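Local coordinates for CRISPR-associated endonuclease Cas1 (Thermotoga maritima, PDB 4XTK), which probably acts as a metal-dependent double-stranded DNA endonuclease in CRISPR adaptive immunity, working as a homodimer that joins a Cas2 homodimer, at residues 97-100 and 104-107; 149-154 and 218-223. One frame throughout, in Å; residues are numbered along the deposited sequence.

Contacts 1 and 2 illustrate how a metal-site loop can be held from two directions. Their centres lie 12 Å apart, and they meet at residues 218-223, which belong to contact 2 and are touched by contact 1. Tyr-100 and Arg-106 of contact 1 reach into that loop: Tyr-100 OH is 2.9 Å from Thr-223 N and Arg-106 NE is 2.9 Å from Tyr-219 O, both probable hydrogen bonds to the backbone. Contact 2 approaches from helix 148-166. Between Tyr-219 and Thr-223 in sequence lies His-221, which probably binds manganese with Glu-155 and Glu-236. The side chain of Arg-106 is about 7 Å from that of His-221, so contact 1 lies near the probable site, whereas contact 2 contains one of its probable ligands.

Contact 1 (97-100 and 104-107); sequences AEHY and EKRM
The Tyr-100 and Arg-106 side chains run alongside each other, pointing the same way, with the ring and guanidinium planes 24° apart and facing each other. Over one face of the ring sits Arg-106 CD, a CH-pi contact 4.1 Å from the ring centroid, while Tyr-100 CE1 and OH lie over one face of the guanidinium, OH displaced toward its rim. With CG anti to the backbone N (chi1 -178°) and a fully extended chain as far as NE, Arg-106 can follow the ring along its length. The polar ends are spent elsewhere: Tyr-100 OH on Thr-223 N, and Arg-106 NE on the carbonyl of Tyr-219. The His-99 ring meets the aliphatic part of Lys-105 at a slant, CD being the carbon nearest it, and its NE2 makes a weak bond to Leu-316 O. Beyond that ring, Lys-105 NZ closes a salt bridge of 3.1 Å with Glu-98 OE2, met on the anti side and 16° out of the carboxylate plane. Both chains are extended, which lets the charged ends meet. The contact joins two consecutive helices: 93-101 passes into 103-127, and Asn-102 OD1 in between accepts a bond from Lys-105 N. Met-107 and Arg-106 touch Val-148 of helix 148-166, while Glu-98 and Tyr-100 pack on Ile-101 and Leu-94 of the second subunit.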
ATOM      1  N   ALA E  97      -1.469  14.822   3.285  1.00 42.12           N
ATOM      2  CA  ALA E  97      -2.596  15.506   2.658  1.00 41.50           C
ATOM      3  C   ALA E  97      -2.819  16.820   3.370  1.00 42.69           C
ATOM      4  O   ALA E  97      -3.010  17.879   2.742  1.00 42.41           O
ATOM      5  CB  ALA E  97      -3.839  14.660   2.703  1.00 42.67           C
ATOM      6  N   GLU E  98      -2.763  16.749   4.695  1.00 40.58           N
ATOM      7  CA  GLU E  98      -2.871  17.948   5.499  1.00 41.75           C
ATOM      8  C   GLU E  98      -1.758  18.962   5.144  1.00 40.09           C
ATOM      9  O   GLU E  98      -2.058  20.150   5.064  1.00 42.57           O
ATOM     10  CB  GLU E  98      -2.843  17.607   6.985  1.00 42.45           C
ATOM     11  CG  GLU E  98      -2.640  18.797   7.914  1.00 52.40           C
ATOM     12  CD  GLU E  98      -2.226  18.383   9.314  1.00 82.87           C
ATOM     13  OE1 GLU E  98      -2.626  17.286   9.758  1.00 91.64           O
ATOM     14  OE2 GLU E  98      -1.477  19.148   9.960  1.00 90.91           O
ATOM     15  N   HIS E  99      -0.504  18.577   4.871  1.00 41.45           N
ATOM     16  CA  HIS E  99       0.367  19.704   4.550  1.00 48.71           C
ATOM     17  C   HIS E  99       0.268  20.065   3.066  1.00 53.07           C
ATOM     18  O   HIS E  99       0.838  21.071   2.643  1.00 55.46           O
ATOM     19  CB  HIS E  99       1.847  19.525   4.912  1.00 58.11           C
ATOM     20  CG  HIS E  99       2.090  19.167   6.337  1.00 68.74           C
ATOM     21  ND1 HIS E  99       1.198  19.474   7.346  1.00 74.99           N
ATOM     22  CD2 HIS E  99       3.259  18.876   6.975  1.00 70.90           C
ATOM     23  CE1 HIS E  99       1.719  19.138   8.505  1.00 65.55           C
ATOM     24  NE2 HIS E  99       2.983  18.786   8.305  1.00 59.23           N
ATOM     25  N   TYR E 100      -0.436  19.265   2.277  1.00 43.63           N
ATOM     26  CA  TYR E 100      -0.635  19.660   0.899  1.00 39.75           C
ATOM     27  C   TYR E 100      -1.774  20.684   0.704  1.00 45.14           C
ATOM     28  O   TYR E 100      -1.602  21.668  -0.015  1.00 54.22           O
ATOM     29  CB  TYR E 100      -0.895  18.440   0.031  1.00 39.71           C
ATOM     30  CG  TYR E 100      -0.935  18.773  -1.441  1.00 39.59           C
ATOM     31  CD1 TYR E 100       0.236  18.850  -2.186  1.00 37.34           C
ATOM     32  CD2 TYR E 100      -2.142  19.033  -2.087  1.00 39.55           C
ATOM     33  CE1 TYR E 100       0.207  19.162  -3.525  1.00 36.53           C
ATOM     34  CE2 TYR E 100      -2.176  19.346  -3.436  1.00 38.68           C
ATOM     35  CZ  TYR E 100      -0.998  19.407  -4.146  1.00 38.01           C
ATOM     36  OH  TYR E 100      -1.024  19.716  -5.485  1.00 46.48           O
ATOM     37  N   GLU E 104       0.141  27.205   3.082  1.00 62.46           N
ATOM     38  CA  GLU E 104       1.265  27.679   3.880  1.00 66.79           C
ATOM     39  C   GLU E 104       2.225  26.538   4.200  1.00 65.12           C
ATOM     40  O   GLU E 104       3.446  26.681   4.101  1.00 59.88           O
ATOM     41  CB  GLU E 104       0.764  28.323   5.170  1.00 69.86           C
ATOM     42  CG  GLU E 104       1.631  29.462   5.671  1.00 82.16           C
ATOM     43  CD  GLU E 104       0.814  30.559   6.321  1.00 98.06           C
ATOM     44  OE1 GLU E 104      -0.362  30.299   6.658  1.00103.88           O
ATOM     45  OE2 GLU E 104       1.345  31.677   6.489  1.00105.57           O
ATOM     46  N   LYS E 105       1.657  25.403   4.583  1.00 64.78           N
ATOM     47  CA  LYS E 105       2.451  24.230   4.906  1.00 58.70           C
ATOM     48  C   LYS E 105       3.088  23.642   3.656  1.00 50.65           C
ATOM     49  O   LYS E 105       4.235  23.199   3.685  1.00 53.85           O
ATOM     50  CB  LYS E 105       1.590  23.186   5.619  1.00 53.90           C
ATOM     51  CG  LYS E 105       1.129  23.649   6.988  1.00 45.86           C
ATOM     52  CD  LYS E 105       0.525  22.516   7.800  1.00 54.01           C
ATOM     53  CE  LYS E 105       0.206  22.983   9.214  1.00 70.52           C
ATOM     54  NZ  LYS E 105      -0.896  22.194   9.827  1.00 80.74           N
ATOM     55  N   ARG E 106       2.340  23.649   2.556  1.00 48.29           N
ATOM     56  CA  ARG E 106       2.855  23.154   1.292  1.00 44.12           C
ATOM     57  C   ARG E 106       3.994  24.037   0.813  1.00 49.45           C
ATOM     58  O   ARG E 106       5.002  23.544   0.316  1.00 46.95           O
ATOM     59  CB  ARG E 106       1.754  23.094   0.234  1.00 38.07           C
ATOM     60  CG  ARG E 106       2.242  22.525  -1.083  1.00 42.80           C
ATOM     61  CD  ARG E 106       1.167  22.529  -2.148  1.00 47.51           C
ATOM     62  NE  ARG E 106       1.725  22.218  -3.461  1.00 53.35           N
ATOM     63  CZ  ARG E 106       1.095  22.434  -4.611  1.00 56.48           C
ATOM     64  NH1 ARG E 106      -0.118  22.969  -4.614  1.00 52.37           N
ATOM     65  NH2 ARG E 106       1.680  22.123  -5.759  1.00 57.43           N
ATOM     66  N   MET E 107       3.828  25.346   0.975  1.00 51.10           N
ATOM     67  CA  MET E 107       4.839  26.301   0.554  1.00 54.32           C
ATOM     68  C   MET E 107       6.130  26.084   1.319  1.00 56.10           C
ATOM     69  O   MET E 107       7.218  26.115   0.749  1.00 62.56           O
ATOM     70  CB  MET E 107       4.360  27.742   0.758  1.00 52.30           C
ATOM     71  CG  MET E 107       3.868  28.446  -0.502  1.00 56.80           C
ATOM     72  SD  MET E 107       5.054  28.471  -1.863  1.00115.78           S
ATOM     73  CE  MET E 107       6.561  28.831  -0.995  1.00 47.12           C
TER

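Contact 2 (149-154 and 218-223); sequences SELMGI and GYLHET
Met-152 lays its terminal methyl over one face of the His-221 imidazole, although the modelled approach of CE is too tight to be trusted in detail at this resolution. The sulfur follows it over the same face, with SD 4.3 Å from the centroid and 17° off the normal, a Met-aromatic contact. The side chain leaves the helix with CG anti to the backbone N (chi1 172°), then bends at both later torsions, and that double bend carries CE back over the ring. CE also touches CG of Leu-220. Leu-220 in turn extends CD1 to the helix backbone, 4.0 Å from Met-152 CA, and the same CD1 meets Leu-151 CG at 4.2 Å.

In the Cas1 fold this is the helical region that carries the probable manganese site: helix 148-166 supplies Glu-155, one residue beyond this segment, the loop supplies His-221, and helix 230-252 supplies Glu-236. Asp-233 on that last helix is placed to act as a second-shell residue. Its OD1 takes a bond from His-221 ND1 and so helps fix how the ring is rotated, while its OD2 accepts the backbone N-H groups of both Tyr-219 and Leu-220. The loop is also tied across its own ends, where Gly-218 N donates to Thr-223 OG1 at 3.0 Å, a bent bond of 131° at the hydrogen. Val-114 of helix 103-127 touches both Leu-151 and Leu-220.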
ATOM      1  N   SER E 149       3.076  27.125  -7.695  1.00 72.46           N
ATOM      2  CA  SER E 149       3.155  26.958  -9.143  1.00 74.67           C
ATOM      3  C   SER E 149       4.262  27.828  -9.713  1.00 68.68           C
ATOM      4  O   SER E 149       5.034  27.398 -10.572  1.00 54.31           O
ATOM      5  CB  SER E 149       1.834  27.309  -9.812  1.00 82.40           C
ATOM      6  OG  SER E 149       1.939  27.142 -11.215  1.00 87.24           O
ATOM      7  N   GLU E 150       4.330  29.057  -9.218  1.00 64.83           N
ATOM      8  CA  GLU E 150       5.397  29.976  -9.572  1.00 62.24           C
ATOM      9  C   GLU E 150       6.742  29.361  -9.195  1.00 58.39           C
ATOM     10  O   GLU E 150       7.726  29.485  -9.922  1.00 52.46           O
ATOM     11  CB  GLU E 150       5.184  31.319  -8.864  1.00 63.41           C
ATOM     12  CG  GLU E 150       6.190  32.401  -9.202  1.00 76.59           C
ATOM     13  CD  GLU E 150       5.882  33.718  -8.502  1.00 92.03           C
ATOM     14  OE1 GLU E 150       4.892  33.771  -7.738  1.00 93.65           O
ATOM     15  OE2 GLU E 150       6.633  34.695  -8.715  1.00 99.01           O
ATOM     16  N   LEU E 151       6.758  28.665  -8.062  1.00 56.22           N
ATOM     17  CA  LEU E 151       7.979  28.116  -7.490  1.00 57.52           C
ATOM     18  C   LEU E 151       8.570  26.976  -8.331  1.00 60.42           C
ATOM     19  O   LEU E 151       9.782  26.887  -8.496  1.00 63.05           O
ATOM     20  CB  LEU E 151       7.702  27.632  -6.065  1.00 61.33           C
ATOM     21  CG  LEU E 151       8.877  27.532  -5.094  1.00 63.13           C
ATOM     22  CD1 LEU E 151       9.661  28.836  -5.050  1.00 66.58           C
ATOM     23  CD2 LEU E 151       8.378  27.146  -3.708  1.00 61.83           C
ATOM     24  N   MET E 152       7.715  26.103  -8.852  1.00 59.39           N
ATOM     25  CA  MET E 152       8.169  25.041  -9.746  1.00 51.48           C
ATOM     26  C   MET E 152       8.736  25.624 -11.041  1.00 47.64           C
ATOM     27  O   MET E 152       9.703  25.110 -11.594  1.00 46.05           O
ATOM     28  CB  MET E 152       7.028  24.068 -10.065  1.00 54.53           C
ATOM     29  CG  MET E 152       7.367  23.044 -11.144  1.00 56.02           C
ATOM     30  SD  MET E 152       8.714  21.914 -10.698  1.00 65.51           S
ATOM     31  CE  MET E 152       7.840  20.909  -9.545  1.00 75.90           C
ATOM     32  N   GLY E 153       8.128  26.704 -11.520  1.00 51.36           N
ATOM     33  CA  GLY E 153       8.600  27.363 -12.722  1.00 53.57           C
ATOM     34  C   GLY E 153       9.985  27.946 -12.537  1.00 57.37           C
ATOM     35  O   GLY E 153      10.854  27.794 -13.396  1.00 62.66           O
ATOM     36  N   ILE E 154      10.186  28.614 -11.405  1.00 55.51           N
ATOM     37  CA  ILE E 154      11.468  29.225 -11.078  1.00 57.78           C
ATOM     38  C   ILE E 154      12.562  28.166 -10.954  1.00 58.34           C
ATOM     39  O   ILE E 154      13.678  28.356 -11.435  1.00 61.83           O
ATOM     40  CB  ILE E 154      11.375  30.038  -9.772  1.00 54.92           C
ATOM     41  CG1 ILE E 154      10.399  31.205  -9.947  1.00 60.66           C
ATOM     42  CG2 ILE E 154      12.740  30.564  -9.360  1.00 48.05           C
ATOM     43  CD1 ILE E 154       9.944  31.839  -8.638  1.00 56.83           C
ATOM     44  N   GLY E 218       3.170  14.722  -3.570  1.00 37.29           N
ATOM     45  CA  GLY E 218       4.305  15.631  -3.579  1.00 39.23           C
ATOM     46  C   GLY E 218       3.937  17.066  -3.210  1.00 46.33           C
ATOM     47  O   GLY E 218       2.783  17.359  -2.903  1.00 49.07           O
ATOM     48  N   TYR E 219       4.918  17.966  -3.253  1.00 37.71           N
ATOM     49  CA  TYR E 219       4.749  19.328  -2.754  1.00 34.07           C
ATOM     50  C   TYR E 219       5.189  20.382  -3.763  1.00 40.68           C
ATOM     51  O   TYR E 219       4.389  21.244  -4.155  1.00 45.96           O
ATOM     52  CB  TYR E 219       5.482  19.480  -1.421  1.00 34.37           C
ATOM     53  CG  TYR E 219       4.851  18.571  -0.399  1.00 41.85           C
ATOM     54  CD1 TYR E 219       3.641  18.909   0.197  1.00 37.36           C
ATOM     55  CD2 TYR E 219       5.415  17.338  -0.090  1.00 42.85           C
ATOM     56  CE1 TYR E 219       3.028  18.066   1.104  1.00 37.69           C
ATOM     57  CE2 TYR E 219       4.813  16.490   0.819  1.00 44.74           C
ATOM     58  CZ  TYR E 219       3.620  16.859   1.412  1.00 41.90           C
ATOM     59  OH  TYR E 219       3.020  16.017   2.312  1.00 43.06           O
ATOM     60  N   LEU E 220       6.461  20.347  -4.150  1.00 42.35           N
ATOM     61  CA  LEU E 220       6.939  21.198  -5.235  1.00 49.13           C
ATOM     62  C   LEU E 220       6.193  20.865  -6.529  1.00 48.24           C
ATOM     63  O   LEU E 220       5.712  21.755  -7.232  1.00 57.91           O
ATOM     64  CB  LEU E 220       8.450  21.045  -5.431  1.00 53.31           C
ATOM     65  CG  LEU E 220       9.021  21.987  -6.497  1.00 50.96           C
ATOM     66  CD1 LEU E 220       8.683  23.433  -6.157  1.00 45.75           C
ATOM     67  CD2 LEU E 220      10.526  21.793  -6.715  1.00 47.60           C
ATOM     68  N   HIS E 221       6.100  19.576  -6.838  1.00 42.29           N
ATOM     69  CA  HIS E 221       5.271  19.114  -7.944  1.00 44.74           C
ATOM     70  C   HIS E 221       3.812  19.051  -7.521  1.00 52.98           C
ATOM     71  O   HIS E 221       3.497  18.693  -6.386  1.00 61.50           O
ATOM     72  CB  HIS E 221       5.736  17.747  -8.439  1.00 37.23           C
ATOM     73  CG  HIS E 221       7.106  17.763  -9.036  1.00 42.42           C
ATOM     74  ND1 HIS E 221       8.249  17.868  -8.277  1.00 37.69           N
ATOM     75  CD2 HIS E 221       7.518  17.720 -10.330  1.00 45.12           C
ATOM     76  CE1 HIS E 221       9.308  17.872  -9.068  1.00 31.30           C
ATOM     77  NE2 HIS E 221       8.885  17.790 -10.319  1.00 41.02           N
ATOM     78  N   GLU E 222       2.924  19.409  -8.438  1.00 48.05           N
ATOM     79  CA  GLU E 222       1.497  19.319  -8.178  1.00 54.01           C
ATOM     80  C   GLU E 222       1.104  17.860  -7.947  1.00 51.95           C
ATOM     81  O   GLU E 222       1.544  16.973  -8.676  1.00 38.91           O
ATOM     82  CB  GLU E 222       0.706  19.915  -9.347  1.00 58.74           C
ATOM     83  CG  GLU E 222      -0.750  20.209  -9.029  1.00 70.67           C
ATOM     84  CD  GLU E 222      -1.571  20.541 -10.266  1.00 92.44           C
ATOM     85  OE1 GLU E 222      -2.354  19.675 -10.709  1.00 97.36           O
ATOM     86  OE2 GLU E 222      -1.435  21.665 -10.794  1.00103.83           O
ATOM     87  N   THR E 223       0.263  17.603  -6.955  1.00 49.89           N
ATOM     88  CA  THR E 223      -0.213  16.243  -6.790  1.00 44.50           C
ATOM     89  C   THR E 223      -1.449  16.143  -7.667  1.00 47.74           C
ATOM     90  O   THR E 223      -2.499  16.705  -7.371  1.00 55.63           O
ATOM     91  CB  THR E 223      -0.538  15.890  -5.321  1.00 43.97           C
ATOM     92  OG1 THR E 223       0.651  15.990  -4.530  1.00 40.98           O
ATOM     93  CG2 THR E 223      -1.084  14.461  -5.209  1.00 35.44           C
TER